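Local coordinates for protein NeuRonal IgCAM-5 (Caenorhabditis elegans, PDB 6ON6) that probably acts as a neuronal cell-surface adhesion receptor of the immunoglobulin superfamily, whose first immunoglobulin domain, the part in this crystal, forms a homodimer, at residues S51-V56 with N74-T79. Sequence-based numbering, arbitrary orientation.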
# COMPACT_ATOMS: atom_id res chain seq x y z
N SER A 51 6.73 0.99 -1.71
CA SER A 51 7.69 -0.09 -1.61
C SER A 51 7.10 -1.17 -0.73
O SER A 51 6.25 -0.89 0.11
CB SER A 51 9.03 0.35 -1.02
OG SER A 51 8.87 0.80 0.33
N PHE A 52 7.57 -2.40 -0.94
CA PHE A 52 7.18 -3.54 -0.13
C PHE A 52 8.43 -4.34 0.18
O PHE A 52 9.17 -4.71 -0.73
CB PHE A 52 6.18 -4.43 -0.87
CG PHE A 52 5.75 -5.61 -0.06
CD1 PHE A 52 4.81 -5.47 0.95
CD2 PHE A 52 6.33 -6.84 -0.25
CE1 PHE A 52 4.44 -6.55 1.74
CE2 PHE A 52 5.97 -7.93 0.54
CZ PHE A 52 5.02 -7.78 1.53
N ASP A 53 8.66 -4.63 1.47
CA ASP A 53 9.87 -5.35 1.84
C ASP A 53 11.07 -4.61 1.24
O ASP A 53 11.22 -3.41 1.49
CB ASP A 53 9.73 -6.82 1.40
CG ASP A 53 10.76 -7.75 2.04
OD1 ASP A 53 11.37 -7.38 3.06
OD2 ASP A 53 10.96 -8.86 1.48
N GLU A 54 11.88 -5.25 0.41
CA GLU A 54 13.14 -4.65 -0.01
C GLU A 54 13.12 -4.00 -1.38
O GLU A 54 14.17 -3.56 -1.86
CB GLU A 54 14.27 -5.66 0.08
CG GLU A 54 14.53 -6.04 1.52
CD GLU A 54 15.61 -7.05 1.68
OE1 GLU A 54 16.48 -7.15 0.78
OE2 GLU A 54 15.58 -7.74 2.71
N LYS A 55 11.96 -3.92 -2.02
CA LYS A 55 11.91 -3.45 -3.39
C LYS A 55 10.90 -2.32 -3.53
O LYS A 55 9.77 -2.41 -3.04
CB LYS A 55 11.53 -4.59 -4.34
CG LYS A 55 12.56 -5.70 -4.41
N VAL A 56 11.29 -1.29 -4.28
CA VAL A 56 10.33 -0.28 -4.71
C VAL A 56 9.27 -0.92 -5.61
O VAL A 56 9.56 -1.82 -6.41
CB VAL A 56 11.10 0.86 -5.40
CG1 VAL A 56 10.19 1.85 -5.99
CG2 VAL A 56 11.96 1.56 -4.41
N ASN A 74 18.50 -2.06 10.39
CA ASN A 74 17.11 -1.80 10.72
C ASN A 74 16.64 -0.41 10.34
O ASN A 74 15.57 0.01 10.79
CB ASN A 74 16.90 -2.02 12.22
CG ASN A 74 17.58 -0.94 13.04
OD1 ASN A 74 18.51 -0.28 12.57
ND2 ASN A 74 17.11 -0.73 14.27
N GLU A 75 17.41 0.33 9.54
CA GLU A 75 16.95 1.59 8.96
C GLU A 75 16.48 1.37 7.54
O GLU A 75 17.18 0.76 6.72
CB GLU A 75 18.04 2.65 9.02
CG GLU A 75 18.67 2.66 10.40
CD GLU A 75 19.59 3.81 10.61
OE1 GLU A 75 19.59 4.73 9.78
OE2 GLU A 75 20.33 3.76 11.61
N TRP A 76 15.29 1.85 7.25
CA TRP A 76 14.69 1.74 5.93
C TRP A 76 14.51 3.17 5.44
O TRP A 76 13.75 3.94 6.02
CB TRP A 76 13.36 1.01 6.08
CG TRP A 76 13.52 -0.41 6.62
CD1 TRP A 76 13.87 -0.76 7.89
CD2 TRP A 76 13.32 -1.64 5.91
NE1 TRP A 76 13.91 -2.12 8.01
CE2 TRP A 76 13.58 -2.69 6.81
CE3 TRP A 76 12.96 -1.96 4.59
CZ2 TRP A 76 13.47 -4.04 6.46
CZ3 TRP A 76 12.86 -3.29 4.24
CH2 TRP A 76 13.12 -4.32 5.17
N VAL A 77 15.23 3.54 4.38
CA VAL A 77 15.26 4.92 3.92
C VAL A 77 14.62 4.97 2.54
O VAL A 77 15.12 4.35 1.60
CB VAL A 77 16.69 5.46 3.84
CG1 VAL A 77 16.67 6.91 3.41
CG2 VAL A 77 17.40 5.32 5.17
N LEU A 78 13.53 5.70 2.45
CA LEU A 78 12.84 5.95 1.19
C LEU A 78 13.25 7.33 0.70
O LEU A 78 13.04 8.33 1.40
CB LEU A 78 11.34 5.93 1.43
CG LEU A 78 10.58 6.24 0.15
CD1 LEU A 78 10.63 5.02 -0.76
CD2 LEU A 78 9.18 6.58 0.56
N THR A 79 13.82 7.40 -0.49
CA THR A 79 14.15 8.69 -1.10
C THR A 79 13.11 9.04 -2.15
O THR A 79 12.77 8.19 -2.98
CB THR A 79 15.52 8.63 -1.76
OG1 THR A 79 16.50 8.33 -0.77
CG2 THR A 79 15.86 9.93 -2.45
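Glu54 and Trp76 bring the two backbones nearest, with CA atoms 8.9 Å apart. Residues 51-56 form a tight hairpin, while 75-79 belongs to strand 75-80 of the opposing sheet. The hairpin turns through a type II' beta turn from Phe52 to Lys55. Two backbone hydrogen bonds close it: Phe52 N to Lys55 O at 3.0 Å and Lys55 N to Phe52 O at 3.2 Å. No hydrogen bond links the two segments.

The Trp76 indole carries the contact and reaches across to the turn. Its CG is anti to its carbonyl carbon (chi1 -62°), and the six-membered ring leads. Asp53 O meets the ring at its edge, near its plane, 3.2 Å from Trp76 CZ3. The oxygen lies in front of the CZ3 C-H, its C=O bond side-on, a weak and probably mildly favourable contact. The Asp53 carboxylate, inclined 33° to the indole, stands farther off, with OD1 4.1 Å from Trp76 CH2. Glu54 adds an aliphatic touch, CG lying 4.2 Å from Trp76 CZ3, while its carboxylate turns to a salt bridge with Arg68. An alanine in place of Trp76 would probably leave Asp53 O without its aromatic edge and open a gap between turn and strand.

This is packing across the two sheets of the immunoglobulin sandwich, which the Cys28-Cys93 disulfide also joins. Trp76 is buried, touching Val38 and Phe40 of strand 38-42 and Pro67 and Arg68 of strand 63-69. Where strand 75-80 begins, Asn74 and Glu75 both face Ile69, a classic beta bulge. Phe52 points away and stacks on Phe52 of the second subunit, bringing this edge hairpin into the homodimer interface. Ser51 and Asp53 form backbone hydrogen bonds with Phe40 and Val38 of strand 38-42, and strand 55-56 is outermost in that sheet within this chain.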